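Side-chain contacts in alternansucrase (Leuconostoc mesenteroides, PDB 6HVG), which is a member of glycoside hydrolase family 70, a multidomain enzyme combining a TIM-barrel-type core with flanking repeats related to choline-binding modules: residues S204-V209 with Y236-N241; I246-I251 with I277-N282; G861-T866 with M891-T896. One frame throughout, in Å; residues are numbered along the deposited sequence.

Contacts 1 and 2 show one packing solution used twice along the repeats: an aliphatic residue in or just before one hairpin inserts against two alternate residues of the next antiparallel unit. Both are buried and purely apolar, with a valine meeting two aromatic rings in contact 1 and a leucine meeting one isoleucine and one ring in contact 2. Their centres lie about 17 Å apart, and they touch directly where Tyr237 CG meets Ile251 CD1 at 3.7 Å. Contact 3 belongs to the family 70 region, its centre about 72 and 77 Å from those of contacts 1 and 2. Only partly buried, it joins a strand to a loop through backbone, sulfur and water.

Contact 1: residues S204-V209 with Y236-N241; sequences SNVDIV and YYFDGN
Val206 packs on Tyr236 and Phe238, joining two successive beta-hairpins, 205-209/212-216 and 226-229/235-238, in a repeat region akin to choline-binding modules, whose hairpins typically stack into a solenoid. Just ahead of it, Asn205 braces the junction: its OD1 receives a weak bond from the neighbouring Val206 N, while its ND2 bonds Ser231 OG in the turn of the second hairpin. Val206 itself then supplies the wedge. With CG1 anti to the backbone N (chi1 -176°), both methyls face the aromatic pair. CG1 stands over one face of the Tyr236 ring in a CH-pi contact, 4.2 Å from the ring centroid and 17° off the normal. The same methyl lies near the plane of the Phe238 ring, at its edge, 3.8 Å from Phe238 CZ, so that it meets one ring by its face and the other by its rim. Separately, CG2 approaches Tyr236 CD1 at 3.7 Å. Asp207 turns to the other side of the strand, where its OD2 bonds His192 NE2. Ile208 returns to the Val206 side and packs on Ala213, leaving both rings to the valine, whose CG2 also lies 4.0 Å from Phe238 CZ.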
loop_
_atom_site.group_PDB
_atom_site.type_symbol
_atom_site.label_atom_id
_atom_site.label_comp_id
_atom_site.label_asym_id
_atom_site.label_seq_id
_atom_site.Cartn_x
_atom_site.Cartn_y
_atom_site.Cartn_z
ATOM N N SER A 204 35.069 6.438 10.546
ATOM C CA SER A 204 36.331 5.719 10.636
ATOM C C SER A 204 37.257 5.975 9.467
ATOM O O SER A 204 36.839 6.027 8.319
ATOM C CB SER A 204 36.081 4.210 10.688
ATOM O OG SER A 204 35.396 3.864 11.869
ATOM N N ASN A 205 38.538 6.081 9.769
ATOM C CA ASN A 205 39.545 6.159 8.743
ATOM C C ASN A 205 40.908 5.781 9.302
ATOM O O ASN A 205 41.079 5.579 10.510
ATOM C CB ASN A 205 39.587 7.584 8.154
ATOM C CG ASN A 205 39.918 7.604 6.676
ATOM O OD1 ASN A 205 40.187 6.584 6.066
ATOM N ND2 ASN A 205 39.898 8.785 6.098
ATOM N N VAL A 206 41.871 5.700 8.393
ATOM C CA VAL A 206 43.250 5.447 8.714
ATOM C C VAL A 206 44.029 6.695 8.357
ATOM O O VAL A 206 43.915 7.201 7.248
ATOM C CB VAL A 206 43.774 4.275 7.881
ATOM C CG1 VAL A 206 45.190 3.931 8.278
ATOM C CG2 VAL A 206 42.857 3.078 8.043
ATOM N N ASP A 207 44.808 7.200 9.303
ATOM C CA ASP A 207 45.677 8.325 9.067
ATOM C C ASP A 207 47.116 7.821 9.139
ATOM O O ASP A 207 47.450 6.996 9.996
ATOM C CB ASP A 207 45.422 9.392 10.140
ATOM C CG ASP A 207 45.893 10.791 9.732
ATOM O OD1 ASP A 207 46.511 10.959 8.662
ATOM O OD2 ASP A 207 45.646 11.743 10.503
ATOM N N ILE A 208 47.974 8.298 8.242
ATOM C CA ILE A 208 49.412 8.096 8.415
ATOM C C ILE A 208 49.816 9.158 9.429
ATOM O O ILE A 208 49.689 10.365 9.161
ATOM C CB ILE A 208 50.224 8.242 7.105
ATOM C CG1 ILE A 208 49.614 7.436 5.942
ATOM C CG2 ILE A 208 51.651 7.802 7.310
ATOM C CD1 ILE A 208 49.363 5.973 6.205
ATOM N N VAL A 209 50.199 8.708 10.622
ATOM C CA VAL A 209 50.584 9.604 11.717
ATOM C C VAL A 209 52.050 9.417 11.927
ATOM O O VAL A 209 52.504 8.304 12.109
ATOM C CB VAL A 209 49.843 9.294 13.036
ATOM C CG1 VAL A 209 50.066 10.405 14.045
ATOM C CG2 VAL A 209 48.340 9.086 12.785
ATOM N N TYR A 236 42.894 -2.298 6.327
ATOM C CA TYR A 236 44.012 -2.647 7.207
ATOM C C TYR A 236 43.502 -3.489 8.361
ATOM O O TYR A 236 42.334 -3.368 8.719
ATOM C CB TYR A 236 44.631 -1.407 7.824
ATOM C CG TYR A 236 45.270 -0.461 6.856
ATOM C CD1 TYR A 236 44.506 0.399 6.087
ATOM C CD2 TYR A 236 46.643 -0.391 6.748
ATOM C CE1 TYR A 236 45.092 1.289 5.216
ATOM C CE2 TYR A 236 47.236 0.483 5.872
ATOM C CZ TYR A 236 46.458 1.329 5.118
ATOM O OH TYR A 236 47.062 2.212 4.262
ATOM N N TYR A 237 44.364 -4.288 8.989
ATOM C CA TYR A 237 44.003 -4.843 10.282
ATOM C C TYR A 237 45.027 -4.427 11.288
ATOM O O TYR A 237 46.202 -4.754 11.130
ATOM C CB TYR A 237 43.903 -6.358 10.258
ATOM C CG TYR A 237 43.393 -6.890 11.587
ATOM C CD1 TYR A 237 42.043 -6.837 11.910
ATOM C CD2 TYR A 237 44.265 -7.394 12.538
ATOM C CE1 TYR A 237 41.568 -7.307 13.125
ATOM C CE2 TYR A 237 43.806 -7.862 13.754
ATOM C CZ TYR A 237 42.462 -7.815 14.045
ATOM O OH TYR A 237 42.007 -8.274 15.249
ATOM N N PHE A 238 44.579 -3.719 12.320
ATOM C CA PHE A 238 45.469 -3.249 13.373
ATOM C C PHE A 238 45.425 -4.196 14.563
ATOM O O PHE A 238 44.357 -4.611 14.987
ATOM C CB PHE A 238 45.085 -1.839 13.779
ATOM C CG PHE A 238 45.126 -0.871 12.633
ATOM C CD1 PHE A 238 43.960 -0.527 11.952
ATOM C CD2 PHE A 238 46.341 -0.335 12.201
ATOM C CE1 PHE A 238 44.001 0.359 10.885
ATOM C CE2 PHE A 238 46.383 0.535 11.133
ATOM C CZ PHE A 238 45.211 0.889 10.472
ATOM N N ASP A 239 46.600 -4.518 15.097
ATOM C CA ASP A 239 46.751 -5.528 16.155
ATOM C C ASP A 239 46.572 -4.960 17.569
ATOM O O ASP A 239 45.973 -3.895 17.739
ATOM C CB ASP A 239 48.122 -6.226 16.018
ATOM C CG ASP A 239 49.302 -5.288 16.251
ATOM O OD1 ASP A 239 50.328 -5.446 15.555
ATOM O OD2 ASP A 239 49.216 -4.398 17.114
ATOM N N GLY A 240 47.076 -5.675 18.578
ATOM C CA GLY A 240 46.933 -5.221 19.977
ATOM C C GLY A 240 47.553 -3.868 20.291
ATOM O O GLY A 240 47.060 -3.143 21.162
ATOM N N ASN A 241 48.645 -3.539 19.599
ATOM C CA ASN A 241 49.347 -2.269 19.786
ATOM C C ASN A 241 48.896 -1.113 18.881
ATOM O O ASN A 241 49.356 0.030 19.041
ATOM C CB ASN A 241 50.816 -2.533 19.608
ATOM C CG ASN A 241 51.325 -3.529 20.607
ATOM O OD1 ASN A 241 51.717 -4.634 20.264
ATOM N ND2 ASN A 241 51.276 -3.151 21.871
#

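Contact 2: residues I246-I251 with I277-N282; sequences IGLQTI and IYFAPN
Leu248 meets Ile277 and Phe279 through a single methyl, CD1, and by this means the hairpin 249-251/254-256 is joined to the antiparallel sheet containing strand 277-279. Both segments lie in a choline-binding repeat, a motif built of short beta-hairpins and their connecting loops. The leucine sits just before its strand and depends on its torsions to reach across: CG is anti to the backbone N (chi1 -165°), and the next turn, chi2 67°, brings CD1 to the sheet. There CD1 lies 4.0 Å from Phe279 CZ, close to the plane of the ring and at its edge, and the leucine and phenylalanine side chains cross at about a right angle. The same methyl comes within 4.2 Å of Ile277 CD1, the far end of an extended isoleucine chain. Ile277 also packs on the ring, its CG2 3.7 Å above one face of Phe279, displaced toward the rim. Phe279 is thus approached over a face by its own strand and at an edge by the neighbouring hairpin. Leu255, Val272 and Asn273 pack against Leu248, and Tyr257 against Phe279, extending the cluster beyond the two segments.

Beside the leucine a local polar link joins Gln249 to Ile246. Gln249 curls back on itself, CG anti to the carbonyl carbon and the chain bent at chi2, and so returns its amide toward the preceding turn, where Gly247 adopts positive phi. The bond runs from Gln249 NE2 to Ile246 O at 3.3 Å, and the donor stands 46° out of the carbonyl plane.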
loop_
_atom_site.group_PDB
_atom_site.type_symbol
_atom_site.label_atom_id
_atom_site.label_comp_id
_atom_site.label_asym_id
_atom_site.label_seq_id
_atom_site.Cartn_x
_atom_site.Cartn_y
_atom_site.Cartn_z
ATOM N N ILE A 246 51.204 -7.165 8.739
ATOM C CA ILE A 246 51.769 -7.266 7.420
ATOM C C ILE A 246 52.079 -8.715 7.098
ATOM O O ILE A 246 52.483 -9.464 7.963
ATOM C CB ILE A 246 53.099 -6.477 7.406
ATOM C CG1 ILE A 246 52.841 -5.034 7.835
ATOM C CG2 ILE A 246 53.774 -6.542 6.031
ATOM C CD1 ILE A 246 54.122 -4.242 8.015
ATOM N N GLY A 247 51.931 -9.095 5.837
ATOM C CA GLY A 247 52.244 -10.443 5.397
ATOM C C GLY A 247 51.070 -11.355 5.656
ATOM O O GLY A 247 49.956 -10.905 5.964
ATOM N N LEU A 248 51.341 -12.648 5.567
ATOM C CA LEU A 248 50.300 -13.643 5.694
ATOM C C LEU A 248 49.833 -13.710 7.147
ATOM O O LEU A 248 50.634 -13.661 8.067
ATOM C CB LEU A 248 50.842 -14.990 5.237
ATOM C CG LEU A 248 49.833 -16.105 4.955
ATOM C CD1 LEU A 248 48.966 -15.784 3.727
ATOM C CD2 LEU A 248 50.598 -17.415 4.802
ATOM N N GLN A 249 48.531 -13.789 7.348
ATOM C CA GLN A 249 47.971 -13.785 8.688
ATOM C C GLN A 249 46.705 -14.623 8.738
ATOM O O GLN A 249 45.979 -14.708 7.759
ATOM C CB GLN A 249 47.606 -12.354 9.079
ATOM C CG GLN A 249 48.782 -11.400 9.164
ATOM C CD GLN A 249 49.780 -11.827 10.202
ATOM O OE1 GLN A 249 49.420 -12.309 11.258
ATOM N NE2 GLN A 249 51.035 -11.695 9.893
ATOM N N THR A 250 46.420 -15.204 9.895
ATOM C CA THR A 250 45.154 -15.876 10.094
ATOM C C THR A 250 44.368 -15.091 11.117
ATOM O O THR A 250 44.867 -14.858 12.194
ATOM C CB THR A 250 45.334 -17.346 10.527
ATOM O OG1 THR A 250 46.385 -17.949 9.752
ATOM C CG2 THR A 250 44.036 -18.124 10.317
ATOM N N ILE A 251 43.148 -14.684 10.780
ATOM C CA ILE A 251 42.320 -13.880 11.671
ATOM C C ILE A 251 40.935 -14.503 11.761
ATOM O O ILE A 251 40.339 -14.847 10.731
ATOM C CB ILE A 251 42.193 -12.430 11.168
ATOM C CG1 ILE A 251 43.584 -11.867 10.816
ATOM C CG2 ILE A 251 41.488 -11.557 12.202
ATOM C CD1 ILE A 251 43.599 -10.383 10.501
ATOM N N ILE A 277 48.476 -18.057 -3.568
ATOM C CA ILE A 277 47.130 -18.129 -3.022
ATOM C C ILE A 277 46.236 -17.022 -3.553
ATOM O O ILE A 277 46.644 -15.870 -3.608
ATOM C CB ILE A 277 47.172 -17.928 -1.491
ATOM C CG1 ILE A 277 48.081 -18.955 -0.821
ATOM C CG2 ILE A 277 45.779 -18.012 -0.868
ATOM C CD1 ILE A 277 48.522 -18.573 0.578
ATOM N N TYR A 278 44.996 -17.351 -3.862
ATOM C CA TYR A 278 44.059 -16.346 -4.303
ATOM C C TYR A 278 43.282 -15.890 -3.088
ATOM O O TYR A 278 42.921 -16.702 -2.224
ATOM C CB TYR A 278 43.110 -16.898 -5.355
ATOM C CG TYR A 278 42.291 -15.834 -6.030
ATOM C CD1 TYR A 278 41.036 -15.443 -5.544
ATOM C CD2 TYR A 278 42.778 -15.205 -7.155
ATOM C CE1 TYR A 278 40.297 -14.455 -6.191
ATOM C CE2 TYR A 278 42.055 -14.216 -7.803
ATOM C CZ TYR A 278 40.817 -13.858 -7.327
ATOM O OH TYR A 278 40.113 -12.897 -7.984
ATOM N N PHE A 279 43.024 -14.588 -3.023
ATOM C CA PHE A 279 42.259 -14.022 -1.929
ATOM C C PHE A 279 40.998 -13.386 -2.452
ATOM O O PHE A 279 41.029 -12.692 -3.470
ATOM C CB PHE A 279 43.095 -12.998 -1.179
ATOM C CG PHE A 279 44.303 -13.589 -0.528
ATOM C CD1 PHE A 279 44.216 -14.084 0.750
ATOM C CD2 PHE A 279 45.513 -13.683 -1.207
ATOM C CE1 PHE A 279 45.310 -14.659 1.354
ATOM C CE2 PHE A 279 46.622 -14.252 -0.605
ATOM C CZ PHE A 279 46.516 -14.750 0.681
ATOM N N ALA A 280 39.892 -13.606 -1.749
ATOM C CA ALA A 280 38.569 -13.215 -2.230
ATOM C C ALA A 280 38.346 -11.693 -2.360
ATOM O O ALA A 280 38.966 -10.910 -1.643
ATOM C CB ALA A 280 37.512 -13.808 -1.328
ATOM N N PRO A 281 37.466 -11.282 -3.293
ATOM C CA PRO A 281 37.240 -9.878 -3.608
ATOM C C PRO A 281 36.775 -8.974 -2.489
ATOM O O PRO A 281 37.192 -7.800 -2.449
ATOM C CB PRO A 281 36.140 -9.936 -4.666
ATOM C CG PRO A 281 36.424 -11.184 -5.398
ATOM C CD PRO A 281 36.991 -12.146 -4.392
ATOM N N ASN A 282 35.900 -9.452 -1.619
ATOM C CA ASN A 282 35.423 -8.574 -0.538
ATOM C C ASN A 282 35.923 -8.950 0.841
ATOM O O ASN A 282 36.330 -8.093 1.611
ATOM C CB ASN A 282 33.897 -8.478 -0.561
ATOM C CG ASN A 282 33.387 -7.832 -1.834
ATOM O OD1 ASN A 282 34.029 -6.946 -2.380
ATOM N ND2 ASN A 282 32.255 -8.312 -2.338
#

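Contact 3: residues G861-T866 with M891-T896; sequences GQTMAT and MTSDQT
The entry to strand 862-866 is where Gly861 meets Met891, in the loop between strands 881-885 and 910-915. The two backbones come close here, Gly861 CA lying 3.7 Å from Met891 O, and a backbone hydrogen bond between Gly861 and Ile890 holds the pairing one residue earlier. Although the first bond of its side chain points away from the strand, Met891 bends sharply at chi2 (-52°), and its sulfur folds back until SD is 3.8 Å from Gly861 N. The sulfur is thus the part of the side chain nearest the glycine.

A water spans the next step. It donates to Gln862 O at 2.8 Å and to Met891 O at 3.0 Å, bridging two carbonyls that could not bond each other directly. Strand 862-866 lies between strands 735-736 and 881-885 in a large antiparallel sheet, most of which falls in the chain between barrel strands 821-825 and 1045-1047, consistent with domain C of family 70 enzymes. The side chain of Gln862 turns from the loop toward the body of the protein, where OE1 bonds Lys818 N and NE2 bonds Asn817 OD1 and Ser883 OG.

Further on, the segments diverge and one side-chain contact remains. Thr863 carries OG1 between its backbone N and carbonyl carbon, which places CG2 on the side of the loop; this methyl meets Ser893 OG at 4.0 Å, a loose van der Waals approach. The loop also ties itself together: Met891 N donates to Gln895 OE1 at 3.3 Å, nearly straight at 166°, from above the plane of the amide carbonyl. The other half of that amide, Gln895 NE2, bonds Thr897 O.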
loop_
_atom_site.group_PDB
_atom_site.type_symbol
_atom_site.label_atom_id
_atom_site.label_comp_id
_atom_site.label_asym_id
_atom_site.label_seq_id
_atom_site.Cartn_x
_atom_site.Cartn_y
_atom_site.Cartn_z
ATOM N N GLY A 861 -14.407 38.335 -12.587
ATOM C CA GLY A 861 -13.424 37.625 -13.374
ATOM C C GLY A 861 -12.102 37.457 -12.656
ATOM O O GLY A 861 -11.886 38.031 -11.584
ATOM N N GLN A 862 -11.212 36.671 -13.250
ATOM C CA GLN A 862 -9.890 36.437 -12.674
ATOM C C GLN A 862 -8.801 36.654 -13.695
ATOM O O GLN A 862 -9.026 36.494 -14.899
ATOM C CB GLN A 862 -9.797 35.020 -12.119
ATOM C CG GLN A 862 -8.458 34.672 -11.497
ATOM C CD GLN A 862 -8.493 33.381 -10.709
ATOM O OE1 GLN A 862 -9.434 32.600 -10.814
ATOM N NE2 GLN A 862 -7.495 33.199 -9.848
ATOM N N THR A 863 -7.631 37.057 -13.206
ATOM C CA THR A 863 -6.388 36.947 -13.979
ATOM C C THR A 863 -5.330 36.339 -13.090
ATOM O O THR A 863 -5.439 36.332 -11.864
ATOM C CB THR A 863 -5.818 38.283 -14.497
ATOM O OG1 THR A 863 -5.561 39.158 -13.391
ATOM C CG2 THR A 863 -6.761 38.952 -15.494
ATOM N N MET A 864 -4.318 35.805 -13.748
ATOM C CA MET A 864 -3.220 35.162 -13.085
ATOM C C MET A 864 -2.012 35.315 -14.005
ATOM O O MET A 864 -2.100 35.079 -15.219
ATOM C CB MET A 864 -3.540 33.693 -12.804
ATOM C CG MET A 864 -2.604 33.035 -11.811
ATOM S SD MET A 864 -2.964 31.274 -11.502
ATOM C CE MET A 864 -4.344 31.407 -10.393
ATOM N N ALA A 865 -0.898 35.741 -13.418
ATOM C CA ALA A 865 0.341 35.996 -14.144
ATOM C C ALA A 865 1.507 35.719 -13.207
ATOM O O ALA A 865 1.317 35.515 -12.012
ATOM C CB ALA A 865 0.393 37.432 -14.630
ATOM N N THR A 866 2.705 35.671 -13.765
ATOM C CA THR A 866 3.918 35.465 -12.979
ATOM C C THR A 866 5.034 36.272 -13.574
ATOM O O THR A 866 5.084 36.470 -14.797
ATOM C CB THR A 866 4.400 33.987 -12.937
ATOM O OG1 THR A 866 4.577 33.479 -14.263
ATOM C CG2 THR A 866 3.426 33.076 -12.162
ATOM N N MET A 891 -15.437 41.427 -15.378
ATOM C CA MET A 891 -14.905 40.181 -15.889
ATOM C C MET A 891 -13.506 40.268 -16.475
ATOM O O MET A 891 -12.883 39.237 -16.666
ATOM C CB MET A 891 -15.875 39.609 -16.933
ATOM C CG MET A 891 -17.327 39.580 -16.458
ATOM S SD MET A 891 -17.464 38.772 -14.846
ATOM C CE MET A 891 -19.229 38.439 -14.811
ATOM N N THR A 892 -12.992 41.478 -16.708
ATOM C CA THR A 892 -11.711 41.682 -17.390
ATOM C C THR A 892 -10.894 42.806 -16.770
ATOM O O THR A 892 -11.424 43.630 -16.052
ATOM C CB THR A 892 -11.966 42.019 -18.870
ATOM O OG1 THR A 892 -12.920 41.095 -19.411
ATOM C CG2 THR A 892 -10.686 41.896 -19.716
ATOM N N SER A 893 -9.591 42.813 -17.045
ATOM C CA SER A 893 -8.679 43.938 -16.723
ATOM C C SER A 893 -9.180 45.299 -17.151
ATOM O O SER A 893 -9.134 46.253 -16.387
ATOM C CB SER A 893 -7.338 43.740 -17.431
ATOM O OG SER A 893 -6.584 42.725 -16.813
ATOM N N ASP A 894 -9.625 45.382 -18.398
ATOM C CA ASP A 894 -9.964 46.640 -19.050
ATOM C C ASP A 894 -11.417 47.069 -18.912
ATOM O O ASP A 894 -11.748 48.188 -19.270
ATOM C CB ASP A 894 -9.624 46.549 -20.534
ATOM C CG ASP A 894 -8.156 46.272 -20.783
ATOM O OD1 ASP A 894 -7.318 46.682 -19.949
ATOM O OD2 ASP A 894 -7.854 45.651 -21.832
ATOM N N GLN A 895 -12.272 46.195 -18.401
ATOM C CA GLN A 895 -13.659 46.554 -18.176
ATOM C C GLN A 895 -13.713 47.546 -17.014
ATOM O O GLN A 895 -13.113 47.317 -15.957
ATOM C CB GLN A 895 -14.528 45.308 -17.932
ATOM C CG GLN A 895 -16.030 45.611 -17.905
ATOM C CD GLN A 895 -16.890 44.429 -17.526
ATOM O OE1 GLN A 895 -16.550 43.289 -17.806
ATOM N NE2 GLN A 895 -18.019 44.697 -16.897
ATOM N N THR A 896 -14.421 48.650 -17.245
ATOM C CA THR A 896 -14.480 49.780 -16.323
ATOM C C THR A 896 -15.747 49.814 -15.490
ATOM O O THR A 896 -15.753 50.411 -14.403
ATOM C CB THR A 896 -14.400 51.114 -17.092
ATOM O OG1 THR A 896 -15.459 51.185 -18.056
ATOM C CG2 THR A 896 -13.069 51.240 -17.801
HETATM O O HOH W 1 -10.049 38.324 -16.757
#